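Local coordinates for replication initiation and membrane attachment protein (Geobacillus stearothermophilus 10, PDB 5WTN) that probably helps to initiate chromosomal replication as a tetrameric primosome component, acting in complex with a primosomal re-initiation protein, at residues H4-A10 / L74-Y78; T48-E52 / R65-M70; R41-Y46 / E80-L84; D12-S18 / K103-L109. All coordinates share one frame. Residues are numbered along the deposited sequence.

A small domain can be read as helices laid on a sheet, and these four contacts illustrate the principle, their centres only about 11 to 15 Å apart. Contact 4 pairs strand 13-17 with strand 104-109, the first and last in sequence of the four-stranded sheet, so that contacts 2 and 3 lie between its segments. Contacts 2 and 3 share helix 40-55, which meets helix 63-70 in one and helix 74-86 in the other. Contact 1, also on helix 74-86, fastens the N-terminal tail ahead of strand 13-17. The order of elements fits a winged-helix domain, as in the related DnaD, and every contact also touches a neighbouring subunit, which ties this domain to the tetramer.

Contact 1: residues H4-A10 / L74-Y78; sequences HWKELIA and LPDIY
Leu-74 (rotamer m,t), the first residue of helix 74-86, pushes its CD1 into the bend of segment 4-10, 3.3 Å from Ala-10 N and 4.0 Å from Leu-8 CG. Leu-8 (t,p) reaches on to Tyr-78, its CD2 3.9 Å from Tyr-78 CD1 at the ring edge. The tail begins as a 3-10 turn, Glu-7 N (3.0 Å) and Leu-8 N (2.6 Å) bonded to His-4 O, then extends at Leu-8 and Ile-9. His-4 (chi1 p) makes two CH-pi contacts: its CB lies 3.8 Å from the Tyr-78 ring centroid, and Pro-75 CD lies 4.1 Å from the His-4 centroid. His-4 and Pro-75 are in register, CA atoms 5.9 Å apart. The tail packs on the start of the second helix of what is probably a helix-turn-helix unit, built from helices 63-70 and 74-86. At the polar edge, Tyr-78 (chi1 t) donates from OH to Glu-7 OE2 over a very short 2.4 Å, while Glu-7 OE1 forms a salt bridge with Arg-159 of the second subunit.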
# COMPACT_ATOMS: atom_id res chain seq x y z
N HIS A 4 -15.10 -23.80 -22.84
CA HIS A 4 -14.26 -24.00 -21.66
C HIS A 4 -14.28 -25.40 -21.07
O HIS A 4 -13.31 -25.80 -20.42
CB HIS A 4 -14.76 -23.07 -20.58
CG HIS A 4 -16.14 -23.40 -20.13
ND1 HIS A 4 -16.40 -24.13 -18.99
CD2 HIS A 4 -17.35 -23.15 -20.70
CE1 HIS A 4 -17.71 -24.29 -18.85
NE2 HIS A 4 -18.30 -23.70 -19.88
N TRP A 5 -15.38 -26.13 -21.27
CA TRP A 5 -15.51 -27.47 -20.69
C TRP A 5 -14.50 -28.44 -21.29
O TRP A 5 -14.11 -29.44 -20.66
CB TRP A 5 -16.95 -28.00 -20.85
CG TRP A 5 -17.47 -27.83 -22.24
CD1 TRP A 5 -18.26 -26.82 -22.70
CD2 TRP A 5 -17.22 -28.70 -23.35
NE1 TRP A 5 -18.52 -27.01 -24.04
CE2 TRP A 5 -17.89 -28.15 -24.46
CE3 TRP A 5 -16.49 -29.88 -23.52
CZ2 TRP A 5 -17.85 -28.74 -25.72
CZ3 TRP A 5 -16.45 -30.47 -24.77
CH2 TRP A 5 -17.13 -29.90 -25.85
N LYS A 6 -14.06 -28.13 -22.50
CA LYS A 6 -13.05 -28.89 -23.22
C LYS A 6 -11.72 -28.89 -22.43
O LYS A 6 -10.90 -29.79 -22.57
CB LYS A 6 -12.88 -28.28 -24.62
CG LYS A 6 -12.11 -29.12 -25.62
CD LYS A 6 -12.91 -30.28 -26.17
CE LYS A 6 -11.99 -31.42 -26.61
NZ LYS A 6 -11.37 -32.10 -25.43
N GLU A 7 -11.55 -27.90 -21.56
CA GLU A 7 -10.35 -27.79 -20.74
C GLU A 7 -10.62 -27.68 -19.24
O GLU A 7 -10.00 -28.39 -18.44
CB GLU A 7 -9.51 -26.59 -21.21
CG GLU A 7 -8.56 -26.91 -22.35
CD GLU A 7 -8.21 -25.68 -23.17
OE1 GLU A 7 -7.96 -25.83 -24.39
OE2 GLU A 7 -8.18 -24.57 -22.60
N LEU A 8 -11.53 -26.79 -18.85
CA LEU A 8 -11.78 -26.52 -17.45
C LEU A 8 -13.18 -26.93 -16.99
O LEU A 8 -14.20 -26.52 -17.57
CB LEU A 8 -11.59 -25.01 -17.21
CG LEU A 8 -11.82 -24.41 -15.84
CD1 LEU A 8 -10.67 -24.79 -14.96
CD2 LEU A 8 -11.93 -22.91 -15.98
N ILE A 9 -13.25 -27.73 -15.93
CA ILE A 9 -14.54 -28.06 -15.30
C ILE A 9 -14.52 -27.68 -13.81
O ILE A 9 -13.45 -27.52 -13.23
CB ILE A 9 -14.91 -29.55 -15.47
CG1 ILE A 9 -13.89 -30.46 -14.80
CG2 ILE A 9 -15.02 -29.91 -16.92
CD1 ILE A 9 -14.19 -31.92 -14.94
N ALA A 10 -15.69 -27.54 -13.20
CA ALA A 10 -15.80 -27.00 -11.84
C ALA A 10 -15.01 -27.75 -10.78
O ALA A 10 -14.62 -27.16 -9.77
CB ALA A 10 -17.24 -26.87 -11.42
N LEU A 74 -18.17 -20.56 -14.57
CA LEU A 74 -16.93 -20.96 -15.25
C LEU A 74 -16.68 -20.36 -16.64
O LEU A 74 -15.57 -19.90 -16.91
CB LEU A 74 -16.82 -22.47 -15.34
CG LEU A 74 -16.18 -23.20 -14.16
CD1 LEU A 74 -15.61 -24.54 -14.60
CD2 LEU A 74 -15.10 -22.35 -13.52
N PRO A 75 -17.70 -20.36 -17.53
CA PRO A 75 -17.45 -19.86 -18.88
C PRO A 75 -16.86 -18.47 -18.88
O PRO A 75 -15.89 -18.20 -19.59
CB PRO A 75 -18.84 -19.81 -19.49
CG PRO A 75 -19.52 -20.93 -18.87
CD PRO A 75 -19.05 -20.94 -17.44
N ASP A 76 -17.43 -17.61 -18.07
CA ASP A 76 -16.91 -16.27 -17.92
C ASP A 76 -15.52 -16.27 -17.29
O ASP A 76 -14.57 -15.73 -17.87
CB ASP A 76 -17.89 -15.45 -17.12
CG ASP A 76 -19.23 -15.39 -17.80
OD1 ASP A 76 -20.09 -16.26 -17.50
OD2 ASP A 76 -19.42 -14.49 -18.65
N ILE A 77 -15.39 -16.89 -16.12
CA ILE A 77 -14.07 -16.99 -15.51
C ILE A 77 -13.04 -17.45 -16.54
O ILE A 77 -11.94 -16.90 -16.59
CB ILE A 77 -14.01 -17.99 -14.36
CG1 ILE A 77 -14.72 -17.45 -13.14
CG2 ILE A 77 -12.59 -18.30 -13.98
CD1 ILE A 77 -14.83 -18.50 -12.07
N TYR A 78 -13.41 -18.43 -17.36
CA TYR A 78 -12.44 -19.04 -18.28
C TYR A 78 -12.09 -18.06 -19.37
O TYR A 78 -10.94 -17.95 -19.78
CB TYR A 78 -13.01 -20.31 -18.91
CG TYR A 78 -12.12 -20.92 -19.96
CD1 TYR A 78 -11.07 -21.75 -19.60
CD2 TYR A 78 -12.33 -20.68 -21.31
CE1 TYR A 78 -10.25 -22.32 -20.55
CE2 TYR A 78 -11.51 -21.24 -22.27
CZ TYR A 78 -10.47 -22.06 -21.88
OH TYR A 78 -9.65 -22.64 -22.80

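Contact 2: residues T48-E52 / R65-M70; sequences TLWGE and RLMALM
This is a buried helix-helix contact bridged by side chains rather than by close backbones, and it joins the C-terminal half of helix 40-55 to helix 63-70. The axes of the two short segments approach to 11.4 Å and cross at 115°, so the backbones come nearest at one end, where the CA atoms of Thr-48 and Met-70 are 7.4 Å apart. Thr-48 (chi1 m) fills the gap there. Its CG2 lies 3.7 Å from Leu-66 CD2 and 4.3 Å from Leu-69 CB, and its OG1 sits 3.4 Å from Met-70 CG while hydrogen-bonding to Ala-44 O and to Gln-35 of the third subunit. One helical turn later Glu-52 points the same way. Its carboxylate carbon CD packs 3.9 Å from Leu-69 CD1, and its OE1 makes a salt bridge to Arg-65 NE at 2.8 Å, supplemented by a weak hydrogen bond from Arg-65 NH2 to Glu-52 OE2 at 3.1 Å. Arg-65 reaches this far because chi1, chi2 and chi3 are all t. Tyr-14 from strand 13-17 also bonds to Glu-52 OE1, so the buried acid has two partners. An ion pair flanked by Leu-66 and Leu-69, with Thr-48 and Met-70 at the other end, between obliquely crossing helices, is consistent with the helical core of a winged-helix domain.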
# COMPACT_ATOMS: atom_id res chain seq x y z
N THR A 48 -9.33 -10.84 -7.76
CA THR A 48 -9.65 -12.05 -7.04
C THR A 48 -8.44 -13.01 -6.94
O THR A 48 -8.15 -13.54 -5.87
CB THR A 48 -10.93 -12.71 -7.60
OG1 THR A 48 -12.02 -11.78 -7.52
CG2 THR A 48 -11.29 -13.96 -6.83
N LEU A 49 -7.71 -13.20 -8.04
CA LEU A 49 -6.52 -14.05 -7.97
C LEU A 49 -5.45 -13.55 -6.99
O LEU A 49 -4.86 -14.31 -6.23
CB LEU A 49 -5.95 -14.22 -9.36
CG LEU A 49 -6.77 -15.19 -10.21
CD1 LEU A 49 -6.16 -15.39 -11.59
CD2 LEU A 49 -6.89 -16.50 -9.46
N TRP A 50 -5.22 -12.25 -7.01
CA TRP A 50 -4.31 -11.56 -6.09
C TRP A 50 -4.77 -11.73 -4.64
O TRP A 50 -3.96 -12.03 -3.77
CB TRP A 50 -4.24 -10.08 -6.51
CG TRP A 50 -3.45 -9.11 -5.64
CD1 TRP A 50 -2.68 -9.40 -4.54
CD2 TRP A 50 -3.35 -7.68 -5.84
NE1 TRP A 50 -2.12 -8.23 -4.05
CE2 TRP A 50 -2.52 -7.17 -4.82
CE3 TRP A 50 -3.88 -6.79 -6.78
CZ2 TRP A 50 -2.22 -5.80 -4.72
CZ3 TRP A 50 -3.58 -5.44 -6.68
CH2 TRP A 50 -2.75 -4.95 -5.66
N GLY A 51 -6.07 -11.55 -4.39
CA GLY A 51 -6.62 -11.80 -3.08
C GLY A 51 -6.47 -13.26 -2.70
O GLY A 51 -6.14 -13.58 -1.55
N GLU A 52 -6.69 -14.16 -3.66
CA GLU A 52 -6.59 -15.58 -3.38
C GLU A 52 -5.20 -16.00 -3.00
O GLU A 52 -5.02 -16.92 -2.21
CB GLU A 52 -7.08 -16.42 -4.56
CG GLU A 52 -8.56 -16.84 -4.47
CD GLU A 52 -8.80 -17.87 -3.39
OE1 GLU A 52 -9.04 -19.06 -3.71
OE2 GLU A 52 -8.77 -17.50 -2.20
N ARG A 65 -14.89 -22.53 -5.60
CA ARG A 65 -14.51 -21.42 -4.73
C ARG A 65 -14.42 -20.07 -5.47
O ARG A 65 -15.00 -19.09 -5.02
CB ARG A 65 -13.19 -21.74 -4.05
CG ARG A 65 -12.68 -20.68 -3.11
CD ARG A 65 -11.39 -21.14 -2.54
NE ARG A 65 -10.71 -20.16 -1.73
CZ ARG A 65 -10.07 -20.47 -0.61
NH1 ARG A 65 -10.07 -21.73 -0.18
NH2 ARG A 65 -9.43 -19.52 0.09
N LEU A 66 -13.76 -20.05 -6.61
CA LEU A 66 -13.69 -18.85 -7.44
C LEU A 66 -15.07 -18.37 -7.88
O LEU A 66 -15.34 -17.17 -7.93
CB LEU A 66 -12.80 -19.09 -8.66
CG LEU A 66 -11.30 -18.92 -8.45
CD1 LEU A 66 -10.54 -19.16 -9.75
CD2 LEU A 66 -10.98 -17.54 -7.90
N MET A 67 -15.96 -19.32 -8.19
CA MET A 67 -17.30 -19.00 -8.65
C MET A 67 -18.07 -18.34 -7.52
O MET A 67 -18.82 -17.37 -7.74
CB MET A 67 -18.02 -20.26 -9.15
CG MET A 67 -17.39 -20.91 -10.39
SD MET A 67 -18.24 -22.39 -10.97
CE MET A 67 -19.81 -21.65 -11.30
N ALA A 68 -17.82 -18.84 -6.31
CA ALA A 68 -18.47 -18.33 -5.11
C ALA A 68 -17.93 -16.95 -4.74
O ALA A 68 -18.70 -16.04 -4.44
CB ALA A 68 -18.28 -19.27 -3.98
N LEU A 69 -16.61 -16.79 -4.76
CA LEU A 69 -16.01 -15.49 -4.47
C LEU A 69 -16.49 -14.38 -5.41
O LEU A 69 -16.87 -13.30 -4.97
CB LEU A 69 -14.48 -15.60 -4.46
CG LEU A 69 -13.95 -16.29 -3.21
CD1 LEU A 69 -12.45 -16.58 -3.29
CD2 LEU A 69 -14.28 -15.43 -2.01
N MET A 70 -16.51 -14.66 -6.71
CA MET A 70 -16.83 -13.64 -7.70
C MET A 70 -18.31 -13.59 -8.02
O MET A 70 -18.77 -12.63 -8.64
CB MET A 70 -16.02 -13.84 -8.99
CG MET A 70 -14.51 -13.70 -8.79
SD MET A 70 -13.59 -14.21 -10.21
CE MET A 70 -13.98 -12.78 -11.20

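Contact 3: residues R41-Y46 / E80-L84; sequences RALALY and ERLKL
Arg-41, near the start of helix 40-55, reaches across to helix 74-86 with its guanidinium, and NH1 meets Glu-80 OE1 in a 2.6 Å salt bridge lying near the guanidinium plane. The two short helical segments are almost perpendicular, with a crossing angle of -81° and an axis separation of 8.9 Å. They come closest at the next residue: Ala-42 CA lies 4.9 Å from Glu-80 CA, a spacing its small side chain permits. Ala-42 CB touches Glu-80 OE2 at 3.2 Å and Leu-84 CD2 at 4.1 Å. One turn on, Leu-45 (t,p) lays its CD2 against the backbone of the other helix, 3.4 Å from Arg-81 N and 3.9 Å from Glu-80 C, while its CG stands 4.3 Å from Leu-84 CD1. Tyr-46 completes the pocket for Leu-84 (m,t), whose CD1 rests 3.7 Å from Tyr-46 CB, near the plane of the ring; the Tyr-46 hydroxyl is bonded to Arg-110 O. Glu-80 (chi1 and chi2 both m) holds its carboxylate beside Ala-42, and Lys-83 NZ lies a long 3.7 Å from Glu-80 OE1. Arg-41, Glu-80 and Lys-83 form a salt-bridge network at one end of the crossing, and the leucine packing lies at the other. The buried acid is paired chiefly with Arg-41, with a longer contribution from Lys-83, so its charge is compensated where two crossed helices of the probable winged-helix core approach most closely.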
# COMPACT_ATOMS: atom_id res chain seq x y z
N ARG A 41 -14.32 -7.20 -16.48
CA ARG A 41 -14.48 -8.50 -15.82
C ARG A 41 -13.13 -9.13 -15.60
O ARG A 41 -12.88 -9.67 -14.54
CB ARG A 41 -15.39 -9.46 -16.60
CG ARG A 41 -16.74 -8.88 -16.98
CD ARG A 41 -17.56 -9.91 -17.72
NE ARG A 41 -18.02 -9.44 -19.03
CZ ARG A 41 -17.48 -9.79 -20.19
NH1 ARG A 41 -16.44 -10.62 -20.22
NH2 ARG A 41 -17.96 -9.31 -21.33
N ALA A 42 -12.25 -9.04 -16.59
CA ALA A 42 -10.90 -9.57 -16.45
C ALA A 42 -10.18 -8.90 -15.28
O ALA A 42 -9.42 -9.56 -14.56
CB ALA A 42 -10.14 -9.37 -17.71
N LEU A 43 -10.42 -7.61 -15.08
CA LEU A 43 -9.81 -6.90 -13.96
C LEU A 43 -10.21 -7.54 -12.63
O LEU A 43 -9.35 -7.75 -11.75
CB LEU A 43 -10.17 -5.41 -13.97
CG LEU A 43 -9.54 -4.58 -12.83
CD1 LEU A 43 -8.08 -4.29 -13.10
CD2 LEU A 43 -10.28 -3.29 -12.57
N ALA A 44 -11.50 -7.86 -12.49
CA ALA A 44 -11.94 -8.45 -11.23
C ALA A 44 -11.32 -9.83 -11.00
O ALA A 44 -10.93 -10.14 -9.87
CB ALA A 44 -13.42 -8.52 -11.15
N LEU A 45 -11.23 -10.65 -12.04
CA LEU A 45 -10.60 -11.94 -11.87
C LEU A 45 -9.15 -11.78 -11.39
O LEU A 45 -8.65 -12.60 -10.61
CB LEU A 45 -10.63 -12.72 -13.18
CG LEU A 45 -9.91 -14.07 -13.23
CD1 LEU A 45 -10.42 -15.02 -12.18
CD2 LEU A 45 -10.07 -14.68 -14.58
N TYR A 46 -8.47 -10.74 -11.87
CA TYR A 46 -7.09 -10.55 -11.52
C TYR A 46 -7.02 -10.12 -10.05
O TYR A 46 -6.16 -10.58 -9.29
CB TYR A 46 -6.45 -9.50 -12.43
CG TYR A 46 -4.98 -9.30 -12.20
CD1 TYR A 46 -4.04 -10.09 -12.85
CD2 TYR A 46 -4.51 -8.32 -11.34
CE1 TYR A 46 -2.68 -9.92 -12.65
CE2 TYR A 46 -3.13 -8.14 -11.12
CZ TYR A 46 -2.23 -8.94 -11.79
OH TYR A 46 -0.86 -8.79 -11.60
N GLU A 80 -12.15 -14.86 -19.37
CA GLU A 80 -11.33 -13.80 -18.84
C GLU A 80 -9.93 -14.30 -18.43
O GLU A 80 -8.92 -13.63 -18.70
CB GLU A 80 -12.08 -13.11 -17.69
CG GLU A 80 -13.45 -12.58 -18.12
CD GLU A 80 -13.36 -11.69 -19.36
OE1 GLU A 80 -14.12 -11.88 -20.34
OE2 GLU A 80 -12.53 -10.77 -19.36
N ARG A 81 -9.86 -15.50 -17.86
CA ARG A 81 -8.58 -16.09 -17.56
C ARG A 81 -7.62 -16.05 -18.75
O ARG A 81 -6.42 -15.86 -18.61
CB ARG A 81 -8.75 -17.55 -17.13
CG ARG A 81 -7.52 -18.05 -16.41
CD ARG A 81 -7.42 -19.54 -16.34
NE ARG A 81 -6.77 -20.10 -17.51
CZ ARG A 81 -6.88 -21.37 -17.86
NH1 ARG A 81 -7.63 -22.18 -17.11
NH2 ARG A 81 -6.27 -21.83 -18.95
N LEU A 82 -8.17 -16.23 -19.94
CA LEU A 82 -7.37 -16.31 -21.14
C LEU A 82 -6.92 -14.92 -21.60
O LEU A 82 -5.84 -14.76 -22.17
CB LEU A 82 -8.17 -17.04 -22.24
CG LEU A 82 -7.88 -18.50 -22.54
CD1 LEU A 82 -7.88 -19.35 -21.29
CD2 LEU A 82 -8.93 -18.98 -23.52
N LYS A 83 -7.75 -13.91 -21.36
CA LYS A 83 -7.34 -12.55 -21.64
C LYS A 83 -6.17 -12.17 -20.76
O LYS A 83 -5.22 -11.58 -21.23
CB LYS A 83 -8.49 -11.59 -21.42
CG LYS A 83 -9.59 -11.80 -22.40
CD LYS A 83 -10.59 -10.69 -22.30
CE LYS A 83 -11.82 -11.00 -23.12
NZ LYS A 83 -12.70 -9.81 -23.09
N LEU A 84 -6.23 -12.55 -19.49
CA LEU A 84 -5.12 -12.30 -18.59
C LEU A 84 -3.87 -13.01 -19.07
O LEU A 84 -2.79 -12.47 -18.97
CB LEU A 84 -5.45 -12.67 -17.15
CG LEU A 84 -6.53 -11.83 -16.48
CD1 LEU A 84 -6.56 -12.10 -15.02
CD2 LEU A 84 -6.32 -10.37 -16.72

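Contact 4: residues D12-S18 / K103-L109; sequences DRYTVQS and KLFLYEL
Two parallel strands run side by side with a -21° twist, paired from Arg-13 with Leu-104 to Gln-17 with Glu-108. The hydrogen bonds zigzag: Arg-13, Thr-15 and Gln-17 each donate from N and accept at O, for example Arg-13 N to Lys-103 O at 2.7 Å and Phe-105 N to Arg-13 O at 2.5 Å. On the face bearing Tyr-14, Val-16, Phe-105 and Tyr-107, Tyr-14 (chi1 p) lifts its ring away and lets Tyr-107 (chi1 m) lean beneath its CB, with Tyr-107 CE2 3.5 Å from Tyr-14 CB and the rings oblique at 36°. Asp-12 CB fits against the edge of the Phe-105 ring, 3.9 Å from CE2. On the reverse face Thr-15 CG2 fits against Leu-106 CG at 3.6 Å, and Gln-17 OE1 borders Leu-106 CD2 at the same distance. At the far end Ser-18 OG closes on Leu-109 O at 2.8 Å. The pair occupies the middle of a mixed sheet, between strands 61-62 and 90-95. Helices 40-55 and 63-70 pack on the Tyr-14 and Val-16 face, while Phe-154 of the second subunit meets Leu-104 and Leu-106 on the reverse.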
# COMPACT_ATOMS: atom_id res chain seq x y z
N ASP A 12 -12.14 -29.19 -11.18
CA ASP A 12 -10.70 -29.07 -11.38
C ASP A 12 -10.11 -28.22 -10.26
O ASP A 12 -10.78 -27.33 -9.70
CB ASP A 12 -10.38 -28.45 -12.75
CG ASP A 12 -10.59 -29.42 -13.91
OD1 ASP A 12 -10.43 -30.64 -13.68
OD2 ASP A 12 -10.88 -28.95 -15.05
N ARG A 13 -8.86 -28.48 -9.90
CA ARG A 13 -8.24 -27.78 -8.77
C ARG A 13 -7.17 -26.77 -9.19
O ARG A 13 -6.47 -26.97 -10.18
CB ARG A 13 -7.65 -28.79 -7.78
CG ARG A 13 -8.65 -29.82 -7.28
CD ARG A 13 -8.08 -30.63 -6.13
NE ARG A 13 -6.66 -30.93 -6.32
CZ ARG A 13 -6.21 -31.97 -7.02
NH1 ARG A 13 -7.06 -32.81 -7.58
NH2 ARG A 13 -4.91 -32.17 -7.15
N TYR A 14 -7.05 -25.69 -8.41
CA TYR A 14 -6.01 -24.71 -8.66
C TYR A 14 -5.20 -24.35 -7.42
O TYR A 14 -5.58 -24.66 -6.28
CB TYR A 14 -6.59 -23.44 -9.26
CG TYR A 14 -7.46 -22.65 -8.32
CD1 TYR A 14 -6.96 -21.56 -7.61
CD2 TYR A 14 -8.80 -22.97 -8.16
CE1 TYR A 14 -7.78 -20.81 -6.76
CE2 TYR A 14 -9.63 -22.22 -7.31
CZ TYR A 14 -9.11 -21.15 -6.61
OH TYR A 14 -9.92 -20.43 -5.77
N THR A 15 -4.08 -23.71 -7.67
CA THR A 15 -3.36 -22.97 -6.66
C THR A 15 -2.97 -21.64 -7.28
O THR A 15 -2.82 -21.55 -8.50
CB THR A 15 -2.11 -23.73 -6.20
OG1 THR A 15 -1.41 -22.92 -5.26
CG2 THR A 15 -1.19 -24.03 -7.37
N VAL A 16 -2.85 -20.60 -6.45
CA VAL A 16 -2.36 -19.30 -6.91
C VAL A 16 -0.97 -19.03 -6.37
O VAL A 16 -0.74 -19.12 -5.16
CB VAL A 16 -3.22 -18.15 -6.41
CG1 VAL A 16 -2.80 -16.85 -7.10
CG2 VAL A 16 -4.67 -18.45 -6.62
N GLN A 17 -0.04 -18.67 -7.25
CA GLN A 17 1.33 -18.35 -6.82
C GLN A 17 1.92 -17.10 -7.48
O GLN A 17 1.43 -16.62 -8.52
CB GLN A 17 2.22 -19.59 -7.01
CG GLN A 17 1.87 -20.68 -6.00
CD GLN A 17 2.54 -22.00 -6.25
OE1 GLN A 17 1.86 -23.02 -6.40
NE2 GLN A 17 3.87 -22.01 -6.25
N SER A 18 2.96 -16.54 -6.86
CA SER A 18 3.68 -15.45 -7.51
C SER A 18 5.09 -15.36 -7.01
O SER A 18 5.32 -15.62 -5.83
CB SER A 18 2.97 -14.12 -7.26
OG SER A 18 3.36 -13.15 -8.21
N LYS A 103 -8.10 -32.29 -12.95
CA LYS A 103 -6.89 -31.52 -13.24
C LYS A 103 -6.42 -30.63 -12.07
O LYS A 103 -7.22 -30.16 -11.25
CB LYS A 103 -7.11 -30.65 -14.47
CG LYS A 103 -7.22 -31.37 -15.80
CD LYS A 103 -7.60 -30.35 -16.85
CE LYS A 103 -7.41 -30.82 -18.27
NZ LYS A 103 -7.78 -29.69 -19.18
N LEU A 104 -5.11 -30.38 -12.02
CA LEU A 104 -4.57 -29.42 -11.05
C LEU A 104 -3.86 -28.25 -11.76
O LEU A 104 -2.81 -28.44 -12.37
CB LEU A 104 -3.60 -30.13 -10.10
CG LEU A 104 -2.83 -29.24 -9.12
CD1 LEU A 104 -3.78 -28.45 -8.23
CD2 LEU A 104 -1.87 -30.06 -8.28
N PHE A 105 -4.43 -27.05 -11.65
CA PHE A 105 -3.84 -25.85 -12.27
C PHE A 105 -2.95 -25.06 -11.32
O PHE A 105 -3.23 -24.95 -10.13
CB PHE A 105 -4.93 -24.92 -12.77
CG PHE A 105 -5.70 -25.47 -13.90
CD1 PHE A 105 -5.23 -25.34 -15.19
CD2 PHE A 105 -6.89 -26.15 -13.69
CE1 PHE A 105 -5.94 -25.85 -16.26
CE2 PHE A 105 -7.60 -26.68 -14.76
CZ PHE A 105 -7.12 -26.53 -16.05
N LEU A 106 -1.87 -24.49 -11.86
CA LEU A 106 -1.08 -23.52 -11.13
C LEU A 106 -1.31 -22.16 -11.78
O LEU A 106 -1.00 -21.96 -12.95
CB LEU A 106 0.40 -23.89 -11.21
CG LEU A 106 1.28 -23.59 -10.00
CD1 LEU A 106 2.63 -24.27 -10.13
CD2 LEU A 106 1.42 -22.09 -9.82
N TYR A 107 -1.89 -21.24 -11.04
CA TYR A 107 -2.10 -19.89 -11.55
C TYR A 107 -1.02 -19.00 -11.01
O TYR A 107 -1.02 -18.65 -9.83
CB TYR A 107 -3.46 -19.37 -11.09
CG TYR A 107 -4.60 -20.04 -11.78
CD1 TYR A 107 -4.52 -20.37 -13.13
CD2 TYR A 107 -5.75 -20.38 -11.10
CE1 TYR A 107 -5.56 -21.00 -13.79
CE2 TYR A 107 -6.81 -21.02 -11.75
CZ TYR A 107 -6.71 -21.33 -13.09
OH TYR A 107 -7.75 -21.96 -13.75
N GLU A 108 -0.10 -18.61 -11.89
CA GLU A 108 1.07 -17.83 -11.47
C GLU A 108 0.85 -16.36 -11.84
O GLU A 108 0.87 -15.97 -13.00
CB GLU A 108 2.34 -18.43 -12.09
CG GLU A 108 3.56 -17.53 -12.19
CD GLU A 108 4.30 -17.35 -10.87
OE1 GLU A 108 3.90 -17.98 -9.86
OE2 GLU A 108 5.28 -16.56 -10.84
N LEU A 109 0.61 -15.54 -10.82
CA LEU A 109 0.29 -14.14 -11.08
C LEU A 109 1.50 -13.32 -11.47
O LEU A 109 2.56 -13.41 -10.86
CB LEU A 109 -0.35 -13.52 -9.85
CG LEU A 109 -1.84 -13.68 -9.72
CD1 LEU A 109 -2.25 -12.99 -8.47
CD2 LEU A 109 -2.53 -13.03 -10.91